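Local coordinates for protein aminoglycoside 6-adenylyltransferase (PDB 2PBE) that confers resistance to streptomycin by transferring the adenylyl or guanylyl group of ATP or GTP to the O-6 position of the antibiotic, with release of diphosphate, at residues V188-I200 against Y220-Y233. Residues are numbered along the deposited sequence; the frame is centred on the assembly and turned at random.
Sequences VRPNLLRMMAWHI and YLSNKEWEELMSTY
Arg-189 reaches from helix 188-200 to the type I beta turn Met-230 to Tyr-233 and holds Thr-232 through NE and NH2, one to the hydroxyl and one to the carbonyl. Its NE donates to Thr-232 OG1 at 2.8 Å, while NH2 donates to Thr-232 O at 2.9 Å; this carbonyl oxygen lies in the guanidinium plane, although the donor stands well above the carbonyl plane. With CG anti to the backbone N (chi1 -170°), the chain runs outward and bends at chi3, bringing the guanidinium flat against one face of Tyr-233. The planes are 16° apart, and Arg-189 CZ sits 3.7 Å from the ring centroid of Tyr-233, a cation-pi stack. Two bonds and the ring thus fix the group's rotation. Thr-232 OG1 in turn donates to Leu-229 O, in the carbonyl plane, which ties the threonine side chain back to the backbone of Leu-229.

Beside this polar end, the Leu-193 and Leu-229 side chains lie nearly perpendicular, their CD2 methyls in contact, and Leu-192 CD2 meets Thr-232 CG2 tip to tip at 4.1 Å. Further along, the selenomethionine Met-196 lays its CE methyl 3.5 Å from Glu-225 O and close to Glu-228 OE1, an oxygen hydrogen-bonded to the hydroxyl of Tyr-255 on helix 238-263. Ile-200 CD1 points at the carboxylate of Glu-225, whose OE1 accepts from Ser-222 N at 2.6 Å; a weak bond from Glu-225 N to Ser-222 OG completes a capping box. The two helices form an antiparallel pair (165°), which joins the short helix 223-230 to long helix 177-204 within the helical part of this nucleotidyltransferase.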
ATOM      1  N   VAL A 188      -5.726  15.829  -1.362  1.00 29.69           N
ATOM      2  CA  VAL A 188      -5.610  15.991   0.077  1.00 29.70           C
ATOM      3  C   VAL A 188      -5.629  14.680   0.838  1.00 28.86           C
ATOM      4  O   VAL A 188      -4.640  14.351   1.483  1.00 27.68           O
ATOM      5  CB  VAL A 188      -6.704  16.923   0.586  1.00 29.64           C
ATOM      6  CG1 VAL A 188      -6.657  17.031   2.098  1.00 29.38           C
ATOM      7  CG2 VAL A 188      -6.509  18.293  -0.061  1.00 30.34           C
ATOM      8  N   ARG A 189      -6.739  13.937   0.773  1.00 28.06           N
ATOM      9  CA  ARG A 189      -6.838  12.655   1.466  1.00 27.45           C
ATOM     10  C   ARG A 189      -5.756  11.673   1.009  1.00 27.05           C
ATOM     11  O   ARG A 189      -5.198  10.947   1.832  1.00 28.10           O
ATOM     12  CB  ARG A 189      -8.219  12.022   1.279  1.00 28.58           C
ATOM     13  CG  ARG A 189      -8.430  10.812   2.170  1.00 27.96           C
ATOM     14  CD  ARG A 189      -9.777  10.130   1.940  1.00 29.12           C
ATOM     15  NE  ARG A 189     -10.920  10.942   2.346  1.00 30.79           N
ATOM     16  CZ  ARG A 189     -11.791  11.485   1.498  1.00 33.82           C
ATOM     17  NH1 ARG A 189     -11.647  11.305   0.185  1.00 34.25           N
ATOM     18  NH2 ARG A 189     -12.809  12.194   1.962  1.00 32.93           N
ATOM     19  N   PRO A 190      -5.452  11.622  -0.301  1.00 26.76           N
ATOM     20  CA  PRO A 190      -4.402  10.677  -0.697  1.00 26.30           C
ATOM     21  C   PRO A 190      -3.044  10.968  -0.052  1.00 26.33           C
ATOM     22  O   PRO A 190      -2.241  10.052   0.152  1.00 27.42           O
ATOM     23  CB  PRO A 190      -4.385  10.795  -2.223  1.00 25.41           C
ATOM     24  CG  PRO A 190      -5.835  11.032  -2.534  1.00 25.55           C
ATOM     25  CD  PRO A 190      -6.226  12.056  -1.487  1.00 25.35           C
ATOM     26  N   ASN A 191      -2.781  12.228   0.279  1.00 26.63           N
ATOM     27  CA  ASN A 191      -1.499  12.539   0.917  1.00 27.41           C
ATOM     28  C   ASN A 191      -1.559  12.188   2.404  1.00 26.72           C
ATOM     29  O   ASN A 191      -0.564  11.798   2.991  1.00 26.12           O
ATOM     30  CB  ASN A 191      -1.101  14.002   0.704  1.00 27.32           C
ATOM     31  CG  ASN A 191      -0.359  14.211  -0.613  1.00 27.70           C
ATOM     32  OD1 ASN A 191      -0.956  14.520  -1.642  1.00 26.78           O
ATOM     33  ND2 ASN A 191       0.950  14.016  -0.587  1.00 28.46           N
ATOM     34  N   LEU A 192      -2.735  12.303   3.006  1.00 26.85           N
ATOM     35  CA  LEU A 192      -2.903  11.930   4.399  1.00 27.83           C
ATOM     36  C   LEU A 192      -2.564  10.432   4.479  1.00 30.04           C
ATOM     37  O   LEU A 192      -1.872   9.980   5.398  1.00 30.41           O
ATOM     38  CB  LEU A 192      -4.351  12.167   4.835  1.00 25.48           C
ATOM     39  CG  LEU A 192      -4.826  11.423   6.086  1.00 25.41           C
ATOM     40  CD1 LEU A 192      -3.958  11.806   7.300  1.00 24.91           C
ATOM     41  CD2 LEU A 192      -6.294  11.764   6.351  1.00 25.11           C
ATOM     42  N   LEU A 193      -3.037   9.683   3.485  1.00 30.25           N
ATOM     43  CA  LEU A 193      -2.787   8.253   3.407  1.00 30.83           C
ATOM     44  C   LEU A 193      -1.310   7.916   3.281  1.00 31.50           C
ATOM     45  O   LEU A 193      -0.836   6.952   3.885  1.00 30.26           O
ATOM     46  CB  LEU A 193      -3.528   7.664   2.221  1.00 31.97           C
ATOM     47  CG  LEU A 193      -4.963   7.191   2.372  1.00 32.62           C
ATOM     48  CD1 LEU A 193      -5.362   6.530   1.075  1.00 33.83           C
ATOM     49  CD2 LEU A 193      -5.076   6.193   3.516  1.00 32.55           C
ATOM     50  N   ARG A 194      -0.588   8.689   2.472  1.00 33.80           N
ATOM     51  CA  ARG A 194       0.844   8.471   2.287  1.00 35.07           C
ATOM     52  C   ARG A 194       1.512   8.709   3.614  1.00 35.06           C
ATOM     53  O   ARG A 194       2.380   7.947   4.015  1.00 35.45           O
ATOM     54  CB  ARG A 194       1.426   9.449   1.267  1.00 36.50           C
ATOM     55  CG  ARG A 194       2.904   9.245   0.987  1.00 37.67           C
ATOM     56  CD  ARG A 194       3.396  10.232  -0.044  1.00 40.92           C
ATOM     57  NE  ARG A 194       2.636  10.162  -1.295  1.00 43.11           N
ATOM     58  CZ  ARG A 194       2.872   9.270  -2.250  1.00 46.03           C
ATOM     59  NH1 ARG A 194       3.855   8.366  -2.115  1.00 41.85           N
ATOM     60  NH2 ARG A 194       2.115   9.285  -3.338  1.00 48.55           N
HETATM   61  N   MSE A 195       1.105   9.781   4.284  1.00 35.77           N
HETATM   62  CA  MSE A 195       1.656  10.127   5.593  1.00 37.36           C
HETATM   63  C   MSE A 195       1.414   8.983   6.577  1.00 36.71           C
HETATM   64  O   MSE A 195       2.288   8.645   7.384  1.00 36.16           O
HETATM   65  CB  MSE A 195       0.999  11.415   6.121  1.00 39.01           C
HETATM   66  CG  MSE A 195       1.694  12.007   7.342  1.00 41.77           C
HETATM   67 SE   MSE A 195       3.631  12.217   7.113  1.00 49.23          SE
HETATM   68  CE  MSE A 195       3.670  13.821   5.969  1.00 44.37           C
HETATM   69  N   MSE A 196       0.224   8.394   6.509  1.00 35.40           N
HETATM   70  CA  MSE A 196      -0.107   7.296   7.394  1.00 35.29           C
HETATM   71  C   MSE A 196       0.699   6.058   7.006  1.00 33.81           C
HETATM   72  O   MSE A 196       1.146   5.299   7.868  1.00 31.72           O
HETATM   73  CB  MSE A 196      -1.604   7.008   7.320  1.00 38.49           C
HETATM   74  CG  MSE A 196      -2.450   8.126   7.902  1.00 43.00           C
HETATM   75 SE   MSE A 196      -4.391   7.924   7.707  1.00 53.22          SE
HETATM   76  CE  MSE A 196      -4.846   6.902   9.290  1.00 48.97           C
ATOM     77  N   ALA A 197       0.897   5.866   5.708  1.00 32.97           N
ATOM     78  CA  ALA A 197       1.661   4.725   5.231  1.00 33.18           C
ATOM     79  C   ALA A 197       3.111   4.864   5.675  1.00 33.60           C
ATOM     80  O   ALA A 197       3.735   3.879   6.084  1.00 35.66           O
ATOM     81  CB  ALA A 197       1.575   4.624   3.718  1.00 31.73           C
ATOM     82  N   TRP A 198       3.634   6.089   5.611  1.00 32.89           N
ATOM     83  CA  TRP A 198       5.019   6.340   6.016  1.00 32.56           C
ATOM     84  C   TRP A 198       5.180   6.050   7.506  1.00 32.39           C
ATOM     85  O   TRP A 198       6.254   5.651   7.971  1.00 32.86           O
ATOM     86  CB  TRP A 198       5.421   7.789   5.741  1.00 33.39           C
ATOM     87  CG  TRP A 198       5.782   8.116   4.290  1.00 35.45           C
ATOM     88  CD1 TRP A 198       6.077   7.222   3.295  1.00 35.68           C
ATOM     89  CD2 TRP A 198       5.985   9.419   3.724  1.00 35.72           C
ATOM     90  NE1 TRP A 198       6.456   7.879   2.150  1.00 36.27           N
ATOM     91  CE2 TRP A 198       6.414   9.227   2.375  1.00 35.92           C
ATOM     92  CE3 TRP A 198       5.854  10.741   4.220  1.00 34.64           C
ATOM     93  CZ2 TRP A 198       6.717  10.311   1.501  1.00 35.37           C
ATOM     94  CZ3 TRP A 198       6.159  11.832   3.356  1.00 33.49           C
ATOM     95  CH2 TRP A 198       6.587  11.596   2.003  1.00 35.97           C
ATOM     96  N   HIS A 199       4.109   6.269   8.259  1.00 31.73           N
ATOM     97  CA  HIS A 199       4.141   5.993   9.684  1.00 31.94           C
ATOM     98  C   HIS A 199       4.219   4.469   9.888  1.00 32.46           C
ATOM     99  O   HIS A 199       5.010   3.988  10.687  1.00 32.56           O
ATOM    100  CB  HIS A 199       2.881   6.554  10.345  1.00 31.83           C
ATOM    101  CG  HIS A 199       2.797   6.280  11.811  1.00 33.91           C
ATOM    102  ND1 HIS A 199       3.746   6.728  12.702  1.00 35.05           N
ATOM    103  CD2 HIS A 199       1.891   5.579  12.535  1.00 34.04           C
ATOM    104  CE1 HIS A 199       3.430   6.310  13.917  1.00 34.90           C
ATOM    105  NE2 HIS A 199       2.312   5.611  13.842  1.00 34.21           N
ATOM    106  N   ILE A 200       3.397   3.724   9.149  1.00 32.76           N
ATOM    107  CA  ILE A 200       3.352   2.261   9.262  1.00 33.09           C
ATOM    108  C   ILE A 200       4.742   1.743   8.861  1.00 34.00           C
ATOM    109  O   ILE A 200       5.331   0.858   9.507  1.00 32.66           O
ATOM    110  CB  ILE A 200       2.232   1.661   8.323  1.00 33.42           C
ATOM    111  CG1 ILE A 200       0.823   2.105   8.760  1.00 33.19           C
ATOM    112  CG2 ILE A 200       2.310   0.155   8.335  1.00 31.60           C
ATOM    113  CD1 ILE A 200       0.430   1.722  10.223  1.00 36.18           C
ATOM    114  N   TYR A 220      -3.066  -2.672   5.873  1.00 37.35           N
ATOM    115  CA  TYR A 220      -1.874  -2.134   6.495  1.00 33.63           C
ATOM    116  C   TYR A 220      -2.241  -1.359   7.728  1.00 32.64           C
ATOM    117  O   TYR A 220      -1.496  -1.334   8.695  1.00 32.12           O
ATOM    118  CB  TYR A 220      -1.157  -1.216   5.537  1.00 31.25           C
ATOM    119  CG  TYR A 220      -0.356  -1.966   4.510  1.00 29.48           C
ATOM    120  CD1 TYR A 220       0.796  -2.711   4.882  1.00 28.68           C
ATOM    121  CD2 TYR A 220      -0.753  -1.975   3.150  1.00 29.09           C
ATOM    122  CE1 TYR A 220       1.534  -3.452   3.918  1.00 28.12           C
ATOM    123  CE2 TYR A 220      -0.045  -2.708   2.183  1.00 27.86           C
ATOM    124  CZ  TYR A 220       1.094  -3.449   2.563  1.00 30.24           C
ATOM    125  OH  TYR A 220       1.753  -4.167   1.578  1.00 29.74           O
ATOM    126  N   LEU A 221      -3.392  -0.692   7.668  1.00 32.69           N
ATOM    127  CA  LEU A 221      -3.899   0.101   8.776  1.00 33.16           C
ATOM    128  C   LEU A 221      -4.615  -0.802   9.765  1.00 33.49           C
ATOM    129  O   LEU A 221      -5.229  -1.802   9.371  1.00 33.08           O
ATOM    130  CB  LEU A 221      -4.896   1.136   8.261  1.00 34.51           C
ATOM    131  CG  LEU A 221      -4.480   2.503   7.732  1.00 34.38           C
ATOM    132  CD1 LEU A 221      -3.091   2.458   7.145  1.00 35.67           C
ATOM    133  CD2 LEU A 221      -5.495   2.931   6.685  1.00 33.79           C
ATOM    134  N   SER A 222      -4.528  -0.449  11.036  1.00 33.07           N
ATOM    135  CA  SER A 222      -5.208  -1.190  12.073  1.00 34.37           C
ATOM    136  C   SER A 222      -6.674  -0.781  11.923  1.00 36.11           C
ATOM    137  O   SER A 222      -7.002   0.040  11.059  1.00 36.97           O
ATOM    138  CB  SER A 222      -4.682  -0.782  13.443  1.00 33.55           C
ATOM    139  OG  SER A 222      -4.935   0.583  13.687  1.00 34.11           O
ATOM    140  N   ASN A 223      -7.551  -1.334  12.748  1.00 37.40           N
ATOM    141  CA  ASN A 223      -8.961  -0.983  12.640  1.00 39.99           C
ATOM    142  C   ASN A 223      -9.196   0.448  13.089  1.00 40.39           C
ATOM    143  O   ASN A 223     -10.068   1.149  12.550  1.00 40.92           O
ATOM    144  CB  ASN A 223      -9.817  -1.944  13.462  1.00 41.92           C
ATOM    145  CG  ASN A 223      -9.655  -3.377  13.010  1.00 44.52           C
ATOM    146  OD1 ASN A 223      -9.558  -3.647  11.803  1.00 45.97           O
ATOM    147  ND2 ASN A 223      -9.618  -4.308  13.972  1.00 44.48           N
ATOM    148  N   LYS A 224      -8.411   0.885  14.066  1.00 39.77           N
ATOM    149  CA  LYS A 224      -8.545   2.233  14.565  1.00 39.15           C
ATOM    150  C   LYS A 224      -8.194   3.209  13.443  1.00 39.09           C
ATOM    151  O   LYS A 224      -8.935   4.167  13.183  1.00 40.11           O
ATOM    152  CB  LYS A 224      -7.612   2.443  15.748  1.00 39.55           C
ATOM    153  CG  LYS A 224      -7.797   3.788  16.430  1.00 41.85           C
ATOM    154  CD  LYS A 224      -6.609   4.115  17.305  1.00 43.37           C
ATOM    155  CE  LYS A 224      -6.763   5.468  17.977  1.00 44.93           C
ATOM    156  NZ  LYS A 224      -5.538   5.831  18.731  1.00 48.02           N
ATOM    157  N   GLU A 225      -7.077   2.945  12.769  1.00 37.75           N
ATOM    158  CA  GLU A 225      -6.596   3.793  11.692  1.00 36.93           C
ATOM    159  C   GLU A 225      -7.541   3.806  10.507  1.00 37.63           C
ATOM    160  O   GLU A 225      -7.628   4.804   9.801  1.00 37.34           O
ATOM    161  CB  GLU A 225      -5.203   3.343  11.256  1.00 36.38           C
ATOM    162  CG  GLU A 225      -4.216   3.245  12.429  1.00 36.78           C
ATOM    163  CD  GLU A 225      -2.875   2.625  12.052  1.00 37.10           C
ATOM    164  OE1 GLU A 225      -2.850   1.562  11.394  1.00 37.21           O
ATOM    165  OE2 GLU A 225      -1.832   3.193  12.437  1.00 36.76           O
ATOM    166  N   TRP A 226      -8.252   2.703  10.282  1.00 38.82           N
ATOM    167  CA  TRP A 226      -9.187   2.664   9.162  1.00 40.51           C
ATOM    168  C   TRP A 226     -10.443   3.426   9.520  1.00 40.15           C
ATOM    169  O   TRP A 226     -11.120   3.977   8.656  1.00 40.34           O
ATOM    170  CB  TRP A 226      -9.572   1.235   8.789  1.00 44.19           C
ATOM    171  CG  TRP A 226     -10.062   1.134   7.371  1.00 47.77           C
ATOM    172  CD1 TRP A 226      -9.338   1.408   6.219  1.00 48.96           C
ATOM    173  CD2 TRP A 226     -11.351   0.698   6.935  1.00 47.95           C
ATOM    174  NE1 TRP A 226     -10.098   1.156   5.097  1.00 48.87           N
ATOM    175  CE2 TRP A 226     -11.337   0.722   5.494  1.00 49.84           C
ATOM    176  CE3 TRP A 226     -12.524   0.283   7.605  1.00 49.97           C
ATOM    177  CZ2 TRP A 226     -12.458   0.340   4.714  1.00 53.02           C
ATOM    178  CZ3 TRP A 226     -13.660  -0.106   6.818  1.00 53.82           C
ATOM    179  CH2 TRP A 226     -13.605  -0.072   5.383  1.00 54.79           C
ATOM    180  N   GLU A 227     -10.776   3.428  10.798  1.00 40.02           N
ATOM    181  CA  GLU A 227     -11.950   4.151  11.231  1.00 40.09           C
ATOM    182  C   GLU A 227     -11.669   5.643  11.130  1.00 38.74           C
ATOM    183  O   GLU A 227     -12.560   6.426  10.808  1.00 37.99           O
ATOM    184  CB  GLU A 227     -12.315   3.781  12.666  1.00 42.34           C
ATOM    185  CG  GLU A 227     -13.130   2.502  12.755  1.00 46.19           C
ATOM    186  CD  GLU A 227     -13.639   2.246  14.150  1.00 48.97           C
ATOM    187  OE1 GLU A 227     -13.789   3.227  14.918  1.00 51.45           O
ATOM    188  OE2 GLU A 227     -13.898   1.063  14.468  1.00 51.02           O
ATOM    189  N   GLU A 228     -10.427   6.037  11.420  1.00 36.95           N
ATOM    190  CA  GLU A 228     -10.054   7.440  11.347  1.00 35.25           C
ATOM    191  C   GLU A 228     -10.120   7.872   9.897  1.00 35.06           C
ATOM    192  O   GLU A 228     -10.615   8.950   9.578  1.00 35.05           O
ATOM    193  CB  GLU A 228      -8.633   7.668  11.866  1.00 32.90           C
ATOM    194  CG  GLU A 228      -8.394   7.260  13.291  1.00 31.76           C
ATOM    195  CD  GLU A 228      -6.929   7.397  13.677  1.00 31.87           C
ATOM    196  OE1 GLU A 228      -6.070   7.093  12.817  1.00 30.46           O
ATOM    197  OE2 GLU A 228      -6.636   7.792  14.836  1.00 31.46           O
ATOM    198  N   LEU A 229      -9.624   7.023   9.006  1.00 35.15           N
ATOM    199  CA  LEU A 229      -9.647   7.361   7.599  1.00 35.61           C
ATOM    200  C   LEU A 229     -11.092   7.374   7.137  1.00 36.05           C
ATOM    201  O   LEU A 229     -11.483   8.218   6.339  1.00 35.93           O
ATOM    202  CB  LEU A 229      -8.850   6.353   6.785  1.00 35.66           C
ATOM    203  CG  LEU A 229      -8.887   6.670   5.296  1.00 37.44           C
ATOM    204  CD1 LEU A 229      -8.181   8.000   4.982  1.00 39.60           C
ATOM    205  CD2 LEU A 229      -8.235   5.537   4.557  1.00 38.76           C
HETATM  206  N   MSE A 230     -11.880   6.440   7.653  1.00 36.75           N
HETATM  207  CA  MSE A 230     -13.285   6.383   7.286  1.00 39.03           C
HETATM  208  C   MSE A 230     -13.969   7.671   7.717  1.00 37.19           C
HETATM  209  O   MSE A 230     -14.834   8.191   7.014  1.00 37.18           O
HETATM  210  CB  MSE A 230     -14.004   5.186   7.937  1.00 43.29           C
HETATM  211  CG  MSE A 230     -13.819   3.853   7.203  1.00 50.15           C
HETATM  212 SE   MSE A 230     -14.023   3.953   5.243  1.00 61.14          SE
HETATM  213  CE  MSE A 230     -12.152   4.014   4.707  1.00 56.98           C
ATOM    214  N   SER A 231     -13.572   8.208   8.867  1.00 36.51           N
ATOM    215  CA  SER A 231     -14.193   9.423   9.369  1.00 35.83           C
ATOM    216  C   SER A 231     -13.896  10.641   8.518  1.00 35.66           C
ATOM    217  O   SER A 231     -14.475  11.699   8.750  1.00 35.97           O
ATOM    218  CB  SER A 231     -13.794   9.689  10.825  1.00 34.58           C
ATOM    219  OG  SER A 231     -12.429  10.007  10.939  1.00 33.93           O
ATOM    220  N   THR A 232     -13.008  10.501   7.536  1.00 34.63           N
ATOM    221  CA  THR A 232     -12.708  11.638   6.667  1.00 35.76           C
ATOM    222  C   THR A 232     -13.722  11.682   5.544  1.00 37.48           C
ATOM    223  O   THR A 232     -13.662  12.545   4.677  1.00 38.49           O
ATOM    224  CB  THR A 232     -11.338  11.542   6.029  1.00 35.07           C
ATOM    225  OG1 THR A 232     -11.352  10.507   5.039  1.00 36.01           O
ATOM    226  CG2 THR A 232     -10.294  11.253   7.084  1.00 34.88           C
ATOM    227  N   TYR A 233     -14.631  10.723   5.533  1.00 38.60           N
ATOM    228  CA  TYR A 233     -15.669  10.681   4.519  1.00 39.68           C
ATOM    229  C   TYR A 233     -16.929  11.142   5.209  1.00 43.12           C
ATOM    230  O   TYR A 233     -17.198  10.717   6.319  1.00 44.27           O
ATOM    231  CB  TYR A 233     -15.831   9.248   4.031  1.00 35.20           C
ATOM    232  CG  TYR A 233     -14.704   8.808   3.138  1.00 31.51           C
ATOM    233  CD1 TYR A 233     -14.706   9.150   1.773  1.00 29.99           C
ATOM    234  CD2 TYR A 233     -13.614   8.055   3.647  1.00 31.77           C
ATOM    235  CE1 TYR A 233     -13.648   8.754   0.911  1.00 29.78           C
ATOM    236  CE2 TYR A 233     -12.538   7.649   2.793  1.00 31.80           C
ATOM    237  CZ  TYR A 233     -12.566   8.011   1.420  1.00 30.96           C
ATOM    238  OH  TYR A 233     -11.528   7.675   0.568  1.00 33.27           O
TER